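Triacylglycerol lipase (Yarrowia lipolytica, PDB 3O0D) probably hydrolyses triacylglycerols, as a secreted, glycosylated lipase of the alpha/beta-hydrolase class. Local coordinates at residues A[131-136]-A[169-174]; A[66-71]-A[83-88]; A[57-62]-A[137-142]. All blocks are in the same frame, centred on the assembly; numbering follows the deposited sequence.

Contact 1 (A[131-136]-A[169-174]); sequences QSYNNT and LLFGIN. With NAG (2-acetamido-2-deoxy-beta-D-glucopyranose), chain I; NAG (2-acetamido-2-deoxy-beta-D-glucopyranose), chain H.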
loop_
_atom_site.group_PDB
_atom_site.type_symbol
_atom_site.label_atom_id
_atom_site.label_comp_id
_atom_site.label_asym_id
_atom_site.label_seq_id
_atom_site.Cartn_x
_atom_site.Cartn_y
_atom_site.Cartn_z
ATOM N N GLN A 131 10.418 4.011 -9.740
ATOM C CA GLN A 131 11.286 4.856 -8.986
ATOM C C GLN A 131 10.981 4.912 -7.455
ATOM O O GLN A 131 11.889 5.022 -6.612
ATOM C CB GLN A 131 11.269 6.293 -9.546
ATOM C CG GLN A 131 12.093 7.316 -8.751
ATOM C CD GLN A 131 13.567 6.952 -8.596
ATOM O OE1 GLN A 131 14.116 6.188 -9.396
ATOM N NE2 GLN A 131 14.204 7.479 -7.556
ATOM N N SER A 132 9.707 4.937 -7.103
ATOM C CA SER A 132 9.322 4.967 -5.698
ATOM C C SER A 132 9.823 3.684 -4.987
ATOM O O SER A 132 10.341 3.755 -3.883
ATOM C CB SER A 132 7.804 5.040 -5.606
ATOM O OG SER A 132 7.326 6.092 -6.445
ATOM N N TYR A 133 9.624 2.580 -5.691
ATOM C CA TYR A 133 10.097 1.213 -5.198
ATOM C C TYR A 133 11.639 1.282 -5.102
ATOM O O TYR A 133 12.235 0.972 -4.101
ATOM C CB TYR A 133 9.659 0.071 -6.094
ATOM C CG TYR A 133 10.594 -1.079 -5.764
ATOM C CD1 TYR A 133 10.417 -1.794 -4.610
ATOM C CD2 TYR A 133 11.609 -1.468 -6.674
ATOM C CE1 TYR A 133 11.332 -2.867 -4.248
ATOM C CE2 TYR A 133 12.496 -2.515 -6.328
ATOM C CZ TYR A 133 12.346 -3.200 -5.153
ATOM O OH TYR A 133 13.213 -4.244 -4.842
ATOM N N ASN A 134 12.295 1.780 -6.143
ATOM C CA ASN A 134 13.737 1.813 -6.057
ATOM C C ASN A 134 14.280 2.657 -5.012
ATOM O O ASN A 134 15.303 2.335 -4.407
ATOM C CB ASN A 134 14.317 2.226 -7.460
ATOM C CG ASN A 134 15.068 1.141 -8.111
ATOM O OD1 ASN A 134 14.614 0.007 -8.264
ATOM N ND2 ASN A 134 16.272 1.538 -8.601
ATOM N N ASN A 135 13.664 3.819 -4.828
ATOM C CA ASN A 135 14.073 4.741 -3.857
ATOM C C ASN A 135 13.854 4.166 -2.454
ATOM O O ASN A 135 14.578 4.467 -1.537
ATOM C CB ASN A 135 13.355 6.128 -4.060
ATOM C CG ASN A 135 13.954 7.184 -3.269
ATOM O OD1 ASN A 135 15.235 7.480 -3.341
ATOM N ND2 ASN A 135 13.150 7.870 -2.521
ATOM N N THR A 136 12.841 3.358 -2.300
ATOM C CA THR A 136 12.687 2.676 -0.973
ATOM C C THR A 136 13.865 1.649 -0.763
ATOM O O THR A 136 14.547 1.724 0.243
ATOM C CB THR A 136 11.377 1.889 -0.872
ATOM O OG1 THR A 136 10.277 2.668 -1.291
ATOM C CG2 THR A 136 11.122 1.453 0.647
ATOM N N LEU A 169 3.402 -2.190 -2.429
ATOM C CA LEU A 169 3.013 -3.275 -3.337
ATOM C C LEU A 169 4.259 -3.837 -4.074
ATOM O O LEU A 169 4.546 -5.061 -4.013
ATOM C CB LEU A 169 1.906 -2.876 -4.277
ATOM C CG LEU A 169 1.601 -3.922 -5.317
ATOM C CD1 LEU A 169 1.146 -5.232 -4.569
ATOM C CD2 LEU A 169 0.569 -3.575 -6.425
ATOM N N LEU A 170 5.020 -2.916 -4.680
ATOM C CA LEU A 170 6.231 -3.340 -5.378
ATOM C C LEU A 170 7.279 -3.884 -4.425
ATOM O O LEU A 170 7.924 -4.898 -4.785
ATOM C CB LEU A 170 6.836 -2.118 -6.151
ATOM C CG LEU A 170 5.900 -1.736 -7.255
ATOM C CD1 LEU A 170 6.511 -0.439 -8.005
ATOM C CD2 LEU A 170 5.686 -2.819 -8.211
ATOM N N PHE A 171 7.428 -3.290 -3.227
ATOM C CA PHE A 171 8.442 -3.761 -2.303
ATOM C C PHE A 171 7.981 -5.156 -1.805
ATOM O O PHE A 171 8.848 -6.080 -1.604
ATOM C CB PHE A 171 8.637 -2.796 -1.119
ATOM C CG PHE A 171 9.931 -2.950 -0.473
ATOM C CD1 PHE A 171 10.952 -2.020 -0.704
ATOM C CD2 PHE A 171 10.210 -4.100 0.314
ATOM C CE1 PHE A 171 12.229 -2.157 -0.127
ATOM C CE2 PHE A 171 11.452 -4.272 0.853
ATOM C CZ PHE A 171 12.513 -3.289 0.640
ATOM N N GLY A 172 6.669 -5.345 -1.585
ATOM C CA GLY A 172 6.202 -6.700 -1.212
ATOM C C GLY A 172 6.443 -7.767 -2.281
ATOM O O GLY A 172 6.843 -8.931 -2.016
ATOM N N ILE A 173 6.317 -7.356 -3.525
ATOM C CA ILE A 173 6.577 -8.237 -4.656
ATOM C C ILE A 173 8.071 -8.573 -4.661
ATOM O O ILE A 173 8.405 -9.786 -4.824
ATOM C CB ILE A 173 6.117 -7.650 -5.980
ATOM C CG1 ILE A 173 4.569 -7.646 -6.034
ATOM C CG2 ILE A 173 6.581 -8.582 -7.181
ATOM C CD1 ILE A 173 4.073 -6.672 -7.084
ATOM N N ASN A 174 8.937 -7.586 -4.458
ATOM C CA ASN A 174 10.432 -7.780 -4.320
ATOM C C ASN A 174 10.698 -8.872 -3.239
ATOM O O ASN A 174 11.325 -9.879 -3.508
ATOM C CB ASN A 174 11.123 -6.464 -3.946
ATOM C CG ASN A 174 12.303 -6.647 -3.116
ATOM O OD1 ASN A 174 12.445 -6.169 -1.918
ATOM N ND2 ASN A 174 13.254 -7.385 -3.705
HETATM C C1 NAG I . 17.182 0.609 -9.243
HETATM C C2 NAG I . 17.523 0.994 -10.678
HETATM C C3 NAG I . 18.729 0.161 -11.099
HETATM C C4 NAG I . 19.897 0.188 -10.113
HETATM C C5 NAG I . 19.412 -0.134 -8.700
HETATM C C6 NAG I . 20.393 0.164 -7.574
HETATM C C7 NAG I . 15.676 1.758 -12.055
HETATM C C8 NAG I . 14.591 1.466 -13.016
HETATM N N2 NAG I . 16.440 0.745 -11.597
HETATM O O3 NAG I . 19.170 0.536 -12.416
HETATM O O4 NAG I . 20.770 -0.846 -10.551
HETATM O O5 NAG I . 18.291 0.692 -8.382
HETATM O O6 NAG I . 20.010 -0.663 -6.497
HETATM O O7 NAG I . 15.858 2.907 -11.697
HETATM C C1 NAG H . 17.251 -9.012 -2.178
HETATM C C2 NAG H . 16.536 -9.097 -0.811
HETATM C C3 NAG H . 17.214 -10.184 0.012
HETATM C C4 NAG H . 17.242 -11.513 -0.750
HETATM C C5 NAG H . 17.994 -11.248 -2.033
HETATM C C6 NAG H . 18.327 -12.470 -2.910
HETATM C C7 NAG H . 15.587 -6.996 0.046
HETATM C C8 NAG H . 15.783 -5.778 0.900
HETATM N N2 NAG H . 16.611 -7.853 -0.040
HETATM O O3 NAG H . 16.499 -10.311 1.256
HETATM O O4 NAG H . 18.010 -12.460 -0.002
HETATM O O5 NAG H . 17.224 -10.278 -2.774
HETATM O O6 NAG H . 17.188 -13.249 -2.994
HETATM O O7 NAG H . 14.551 -7.179 -0.569
#
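A sugar grows out of the helix turn that also supplies the buried tyrosine of this contact: ND2 of N134 is bonded covalently to C1 of NAG (chain I) at 1.5 Å, while its neighbour Y133 turns to the other helix. The two side chains hold one residue, A112, by both its backbone groups: N134 OD1 accepts from A112 N, and Y133 OH donates to A112 O, beside the glycosylated N113. Y133 swings CG anti to its backbone N (chi1 160°), which lays the ring along helix 169-174. At its root, Y133 CB packs on L170 CB at 3.6 Å. Further out, CE1 of Y133 meets CA of F171 at 3.6 Å, and Y133 CE1 lies 3.6 Å from N174 CB, so the ring lies against one turn of the helix, meeting backbone and side-chain atoms alike. The rings of Y133 and F171 are set obliquely, with centroids 5.6 Å apart and planes at 59°, neither a stack nor a T-shaped pair. T136 completes the patch: its CG2, anti to the backbone N, touches F171 CD1 at 3.7 Å. The other branch, T136 OG1, turns back and donates to S132 O at 2.8 Å; that carbonyl also takes the helical bond from T136 N, so the hydroxyl is satisfied within its own helix. The local axes of 131-136 and 169-174 cross at -60° and approach to 9.3 Å, bridged mainly by Y133, L170, F171 and T136. Helix 163-177 follows a probable nucleophile elbow, and its packing against helix 127-150 beside the central sheet is characteristic of the alpha/beta-hydrolase fold.

Contact 2 (A[66-71]-A[83-88]); sequences FDVSGY and LVIRGT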
loop_
_atom_site.group_PDB
_atom_site.type_symbol
_atom_site.label_atom_id
_atom_site.label_comp_id
_atom_site.label_asym_id
_atom_site.label_seq_id
_atom_site.Cartn_x
_atom_site.Cartn_y
_atom_site.Cartn_z
ATOM N N PHE A 66 8.807 11.373 -7.351
ATOM C CA PHE A 66 8.368 10.011 -6.873
ATOM C C PHE A 66 9.208 9.382 -5.779
ATOM O O PHE A 66 9.085 8.143 -5.519
ATOM C CB PHE A 66 8.271 9.111 -8.062
ATOM C CG PHE A 66 7.066 9.382 -8.904
ATOM C CD1 PHE A 66 5.812 8.889 -8.536
ATOM C CD2 PHE A 66 7.180 10.102 -10.088
ATOM C CE1 PHE A 66 4.723 9.130 -9.298
ATOM C CE2 PHE A 66 6.071 10.333 -10.884
ATOM C CZ PHE A 66 4.851 9.903 -10.504
ATOM N N ASP A 67 9.998 10.166 -5.109
ATOM C CA ASP A 67 10.810 9.672 -4.009
ATOM C C ASP A 67 9.949 9.486 -2.733
ATOM O O ASP A 67 8.825 10.018 -2.632
ATOM C CB ASP A 67 11.927 10.604 -3.697
ATOM C CG ASP A 67 13.136 10.413 -4.652
ATOM O OD1 ASP A 67 13.180 9.436 -5.445
ATOM O OD2 ASP A 67 14.046 11.238 -4.514
ATOM N N VAL A 68 10.516 8.728 -1.793
ATOM C CA VAL A 68 9.749 8.222 -0.668
ATOM C C VAL A 68 10.383 8.556 0.666
ATOM O O VAL A 68 11.612 8.850 0.789
ATOM C CB VAL A 68 9.486 6.674 -0.812
ATOM C CG1 VAL A 68 8.640 6.317 -1.991
ATOM C CG2 VAL A 68 10.825 5.952 -0.798
ATOM N N SER A 69 9.613 8.430 1.763
ATOM C CA SER A 69 10.094 8.609 3.097
ATOM C C SER A 69 9.334 7.476 3.889
ATOM O O SER A 69 8.416 6.878 3.338
ATOM C CB SER A 69 9.662 9.909 3.711
ATOM O OG SER A 69 10.305 11.028 2.985
ATOM N N GLY A 70 9.755 7.276 5.111
ATOM C CA GLY A 70 9.036 6.145 5.848
ATOM C C GLY A 70 9.961 5.640 6.912
ATOM O O GLY A 70 10.881 6.303 7.411
ATOM N N TYR A 71 9.600 4.441 7.437
ATOM C CA TYR A 71 10.408 3.975 8.587
ATOM C C TYR A 71 10.342 2.430 8.641
ATOM O O TYR A 71 9.526 1.775 7.983
ATOM C CB TYR A 71 9.905 4.512 9.955
ATOM C CG TYR A 71 8.430 4.090 10.268
ATOM C CD1 TYR A 71 8.148 2.913 11.042
ATOM C CD2 TYR A 71 7.368 4.890 9.910
ATOM C CE1 TYR A 71 6.832 2.552 11.328
ATOM C CE2 TYR A 71 6.012 4.525 10.200
ATOM C CZ TYR A 71 5.801 3.370 10.939
ATOM O OH TYR A 71 4.496 3.031 11.252
ATOM N N LEU A 83 7.709 -2.349 7.502
ATOM C CA LEU A 83 8.293 -1.340 6.617
ATOM C C LEU A 83 7.072 -0.461 6.153
ATOM O O LEU A 83 6.133 -0.975 5.615
ATOM C CB LEU A 83 8.882 -2.036 5.403
ATOM C CG LEU A 83 9.395 -0.998 4.347
ATOM C CD1 LEU A 83 10.406 -0.036 4.950
ATOM C CD2 LEU A 83 10.033 -1.823 3.211
ATOM N N VAL A 84 7.200 0.859 6.413
ATOM C CA VAL A 84 6.062 1.738 6.133
ATOM C C VAL A 84 6.630 2.828 5.228
ATOM O O VAL A 84 7.706 3.361 5.501
ATOM C CB VAL A 84 5.626 2.389 7.403
ATOM C CG1 VAL A 84 4.556 3.535 7.133
ATOM C CG2 VAL A 84 4.957 1.297 8.369
ATOM N N ILE A 85 5.871 3.066 4.155
ATOM C CA ILE A 85 6.402 3.996 3.113
ATOM C C ILE A 85 5.315 5.030 2.780
ATOM O O ILE A 85 4.117 4.758 2.833
ATOM C CB ILE A 85 6.676 3.263 1.868
ATOM C CG1 ILE A 85 7.480 1.914 2.128
ATOM C CG2 ILE A 85 7.629 4.177 0.962
ATOM C CD1 ILE A 85 7.416 0.915 0.918
ATOM N N ARG A 86 5.767 6.234 2.397
ATOM C CA ARG A 86 4.853 7.272 1.961
ATOM C C ARG A 86 5.597 7.970 0.811
ATOM O O ARG A 86 6.768 7.762 0.626
ATOM C CB ARG A 86 4.586 8.293 3.122
ATOM C CG ARG A 86 5.864 8.766 3.872
ATOM C CD ARG A 86 5.932 10.135 4.479
ATOM N NE ARG A 86 5.431 11.237 3.703
ATOM C CZ ARG A 86 5.537 12.499 4.108
ATOM N NH1 ARG A 86 6.142 12.787 5.262
ATOM N NH2 ARG A 86 5.039 13.464 3.363
ATOM N N GLY A 87 4.888 8.747 0.039
ATOM C CA GLY A 87 5.567 9.749 -0.874
ATOM C C GLY A 87 6.148 10.874 -0.096
ATOM O O GLY A 87 5.540 11.419 0.845
ATOM N N THR A 88 7.377 11.348 -0.486
ATOM C CA THR A 88 7.900 12.462 0.192
ATOM C C THR A 88 7.179 13.812 -0.121
ATOM O O THR A 88 6.960 14.636 0.819
ATOM C CB THR A 88 9.413 12.674 -0.153
ATOM O OG1 THR A 88 10.102 11.437 0.175
ATOM C CG2 THR A 88 10.004 13.828 0.740
#
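One face of the Y71 ring is covered by V84 in a CH-pi contact: V84 CB sits 3.8 Å from the ring centroid and 21° off the normal. The two methyls flank that point, CG1 over CE2 and CG2 towards CZ and the hydroxyl, which bonds to L24 O. Y71 reaches this pose with CG crowded between backbone N and carbonyl carbon. The guanidinium of R86 lies oblique to S69 CB, and R86 NE donates to G87 O at 2.9 Å, the oxygen lying 31° out of the guanidinium plane. Beneath these groups runs an antiparallel ladder, S69 with R86 and Y71 with V84 as hydrogen-bonded pairs; Y71 N to V84 O is 2.9 Å. Between them, G70 faces I85, and a CB on G70 would fall 2.0 Å from V84 O, so a larger residue does not fit. V68 CB lies 3.6 Å from CG2 of I85, whose side chain points to the face opposite Y71 and V84. T88 N donates almost straight (178°) to D67 O. S69 OG donates to T88 OG1 at 2.8 Å, and T88 OG1 in turn donates to D61 O, so a chain of hydroxyls ties the hairpin to the residue just past strand 53-60.

Contact 3 (A[57-62]-A[137-142]); sequences EEFHDP and YNQIGP. With NAG (2-acetamido-2-deoxy-beta-D-glucopyranose), chain H; NAG (2-acetamido-2-deoxy-beta-D-glucopyranose), chain I.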
loop_
_atom_site.group_PDB
_atom_site.type_symbol
_atom_site.label_atom_id
_atom_site.label_comp_id
_atom_site.label_asym_id
_atom_site.label_seq_id
_atom_site.Cartn_x
_atom_site.Cartn_y
_atom_site.Cartn_z
ATOM N N GLU A 57 14.813 2.644 12.073
ATOM C CA GLU A 57 15.431 3.698 11.223
ATOM C C GLU A 57 14.337 4.413 10.484
ATOM O O GLU A 57 13.419 3.774 9.988
ATOM C CB GLU A 57 16.359 3.033 10.170
ATOM C CG GLU A 57 17.206 4.054 9.427
ATOM C CD GLU A 57 18.442 3.450 8.713
ATOM O OE1 GLU A 57 19.054 2.460 9.206
ATOM O OE2 GLU A 57 18.820 4.050 7.682
ATOM N N GLU A 58 14.518 5.734 10.302
ATOM C CA GLU A 58 13.641 6.474 9.386
ATOM C C GLU A 58 14.443 6.696 8.069
ATOM O O GLU A 58 15.697 6.637 8.052
ATOM C CB GLU A 58 13.370 7.843 9.946
ATOM C CG GLU A 58 12.719 7.967 11.261
ATOM C CD GLU A 58 12.349 9.432 11.534
ATOM O OE1 GLU A 58 11.725 9.690 12.577
ATOM O OE2 GLU A 58 12.710 10.342 10.715
ATOM N N PHE A 59 13.743 6.929 6.974
ATOM C CA PHE A 59 14.412 7.364 5.758
ATOM C C PHE A 59 13.579 8.508 5.095
ATOM O O PHE A 59 12.340 8.577 5.243
ATOM C CB PHE A 59 14.614 6.174 4.813
ATOM C CG PHE A 59 13.328 5.392 4.465
ATOM C CD1 PHE A 59 12.595 5.630 3.292
ATOM C CD2 PHE A 59 12.880 4.357 5.333
ATOM C CE1 PHE A 59 11.419 4.885 2.959
ATOM C CE2 PHE A 59 11.667 3.654 5.025
ATOM C CZ PHE A 59 10.987 3.885 3.856
ATOM N N HIS A 60 14.239 9.411 4.338
ATOM C CA HIS A 60 13.488 10.518 3.752
ATOM C C HIS A 60 14.350 10.951 2.546
ATOM O O HIS A 60 15.555 11.187 2.750
ATOM C CB HIS A 60 13.323 11.612 4.809
ATOM C CG HIS A 60 13.109 12.983 4.238
ATOM N ND1 HIS A 60 11.858 13.525 3.995
ATOM C CD2 HIS A 60 14.010 13.939 3.873
ATOM C CE1 HIS A 60 12.001 14.730 3.447
ATOM N NE2 HIS A 60 13.295 15.005 3.378
ATOM N N ASP A 61 13.769 10.969 1.354
ATOM C CA ASP A 61 14.479 11.545 0.176
ATOM C C ASP A 61 13.491 12.484 -0.540
ATOM O O ASP A 61 12.445 12.088 -0.986
ATOM C CB ASP A 61 15.011 10.416 -0.709
ATOM C CG ASP A 61 15.992 10.905 -1.779
ATOM O OD1 ASP A 61 16.012 12.131 -2.017
ATOM O OD2 ASP A 61 16.642 10.058 -2.380
ATOM N N PRO A 62 13.855 13.797 -0.667
ATOM C CA PRO A 62 12.949 14.711 -1.338
ATOM C C PRO A 62 13.383 15.053 -2.769
ATOM O O PRO A 62 12.810 15.943 -3.387
ATOM C CB PRO A 62 13.072 15.972 -0.462
ATOM C CG PRO A 62 14.546 16.018 -0.019
ATOM C CD PRO A 62 14.910 14.487 0.099
ATOM N N TYR A 137 14.112 0.841 -1.766
ATOM C CA TYR A 137 15.158 -0.202 -1.693
ATOM C C TYR A 137 16.534 0.441 -1.389
ATOM O O TYR A 137 17.293 0.052 -0.459
ATOM C CB TYR A 137 15.146 -1.027 -2.956
ATOM C CG TYR A 137 16.104 -2.198 -2.846
ATOM C CD1 TYR A 137 15.670 -3.448 -2.408
ATOM C CD2 TYR A 137 17.438 -2.004 -3.094
ATOM C CE1 TYR A 137 16.576 -4.505 -2.248
ATOM C CE2 TYR A 137 18.356 -3.037 -2.925
ATOM C CZ TYR A 137 17.908 -4.283 -2.508
ATOM O OH TYR A 137 18.846 -5.300 -2.386
ATOM N N ASN A 138 16.854 1.501 -2.158
ATOM C CA ASN A 138 18.150 2.094 -1.976
ATOM C C ASN A 138 18.347 2.768 -0.693
ATOM O O ASN A 138 19.497 2.926 -0.276
ATOM C CB ASN A 138 18.493 3.048 -3.146
ATOM C CG ASN A 138 18.626 2.329 -4.472
ATOM O OD1 ASN A 138 18.392 2.940 -5.519
ATOM N ND2 ASN A 138 19.009 1.075 -4.471
ATOM N N GLN A 139 17.241 3.197 0.021
ATOM C CA GLN A 139 17.397 3.831 1.305
ATOM C C GLN A 139 17.355 2.884 2.520
ATOM O O GLN A 139 17.906 3.182 3.560
ATOM C CB GLN A 139 16.291 4.885 1.534
ATOM C CG GLN A 139 16.406 6.173 0.588
ATOM C CD GLN A 139 15.366 7.176 0.949
ATOM O OE1 GLN A 139 15.514 7.949 1.902
ATOM N NE2 GLN A 139 14.282 7.143 0.229
ATOM N N ILE A 140 16.648 1.795 2.347
ATOM C CA ILE A 140 16.326 0.930 3.517
ATOM C C ILE A 140 16.569 -0.563 3.330
ATOM O O ILE A 140 16.577 -1.316 4.321
ATOM C CB ILE A 140 14.886 1.171 4.034
ATOM C CG1 ILE A 140 14.772 0.860 5.536
ATOM C CG2 ILE A 140 13.880 0.431 3.205
ATOM C CD1 ILE A 140 15.574 1.697 6.425
ATOM N N GLY A 141 16.813 -1.001 2.101
ATOM C CA GLY A 141 16.873 -2.397 1.804
ATOM C C GLY A 141 17.923 -3.124 2.636
ATOM O O GLY A 141 17.602 -4.197 3.220
ATOM N N PRO A 142 19.157 -2.604 2.684
ATOM C CA PRO A 142 20.201 -3.310 3.451
ATOM C C PRO A 142 19.883 -3.370 4.969
ATOM O O PRO A 142 20.130 -4.441 5.636
ATOM C CB PRO A 142 21.481 -2.462 3.161
ATOM C CG PRO A 142 21.258 -2.072 1.681
ATOM C CD PRO A 142 19.755 -1.545 1.829
HETATM C C1 NAG H . 17.251 -9.012 -2.178
HETATM C C2 NAG H . 16.536 -9.097 -0.811
HETATM C C3 NAG H . 17.214 -10.184 0.012
HETATM C C4 NAG H . 17.242 -11.513 -0.750
HETATM C C5 NAG H . 17.994 -11.248 -2.033
HETATM C C6 NAG H . 18.327 -12.470 -2.910
HETATM C C7 NAG H . 15.587 -6.996 0.046
HETATM C C8 NAG H . 15.783 -5.778 0.900
HETATM N N2 NAG H . 16.611 -7.853 -0.040
HETATM O O3 NAG H . 16.499 -10.311 1.256
HETATM O O4 NAG H . 18.010 -12.460 -0.002
HETATM O O5 NAG H . 17.224 -10.278 -2.774
HETATM O O6 NAG H . 17.188 -13.249 -2.994
HETATM O O7 NAG H . 14.551 -7.179 -0.569
HETATM C C1 NAG I . 17.182 0.609 -9.243
HETATM C C2 NAG I . 17.523 0.994 -10.678
HETATM C C3 NAG I . 18.729 0.161 -11.099
HETATM C C4 NAG I . 19.897 0.188 -10.113
HETATM C C5 NAG I . 19.412 -0.134 -8.700
HETATM C C6 NAG I . 20.393 0.164 -7.574
HETATM C C7 NAG I . 15.676 1.758 -12.055
HETATM C C8 NAG I . 14.591 1.466 -13.016
HETATM N N2 NAG I . 16.440 0.745 -11.597
HETATM O O3 NAG I . 19.170 0.536 -12.416
HETATM O O4 NAG I . 20.770 -0.846 -10.551
HETATM O O5 NAG I . 18.291 0.692 -8.382
HETATM O O6 NAG I . 20.010 -0.663 -6.497
HETATM O O7 NAG I . 15.858 2.907 -11.697
#
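Here an edge strand of the central alpha/beta-hydrolase sheet, 53-60, is covered by helix 127-150, with local axes 8.8 Å apart and running nearly antiparallel at 169°. Q139 and F59 carry the contact. Q139 extends beyond CG and brings its amide to the edge of the F59 ring: NE2 lies near the ring plane, 3.8 Å from F59 CD1, and amide and ring planes stand 86° apart. That NE2 is held by V68 O and N135 O, which fixes the amide's rotation and leaves Q139 OE1 on the strand side, 3.1 Å from H60 N. D61 CB abuts the same amide, 3.5 Å from Q139 NE2, while the D61 carboxylate turns to R63 in a salt bridge. F59 holds CG in the crowded position (chi1 55°), placing CD2 3.9 Å from I140 CD1, with the two side chains crossing at about a right angle. E57 slides past I140 in the opposite direction, its CB 4.1 Å from I140 CD1. An alanine at F59 would take away the ring that packs on I140, V68, L83 and T136, and would probably loosen the seat of the helix on the edge strand and leave the Q139 amide less firmly placed. Away from the strand, Y137 CE1 touches NAG (chain H) C8 at 3.5 Å, and N138 ND2 donates to NAG (chain I) O6 at 2.9 Å. On the strand side, I140 supplies apolar contact and Q139 an amide that donates to V68 O and to N135 O, one turn back; strand attachment and glycan contact thus fall on separate residues.

In the fold
Contacts 1 and 2 are buried, centred about 10 and 11 Å from the chain centre; contact 3 lies about 17 Å out and is partly buried. Helix 127-150 is common to contacts 1 and 3, packing on helix 163-177 in one and on the edge strand in the other, and both border the same two glycans. Strands 53-60 and 68-75 are sheet neighbours, joining contacts 2 and 3 through G70 N and F59 O. S132 OG and Q131 NE2 likewise tie contact 1 to the backbone of F66 and the carboxylate of D67. Chemistry follows place: contact 1 is chiefly apolar and aromatic, contact 2 a backbone ladder, contact 3 a ring with an amide.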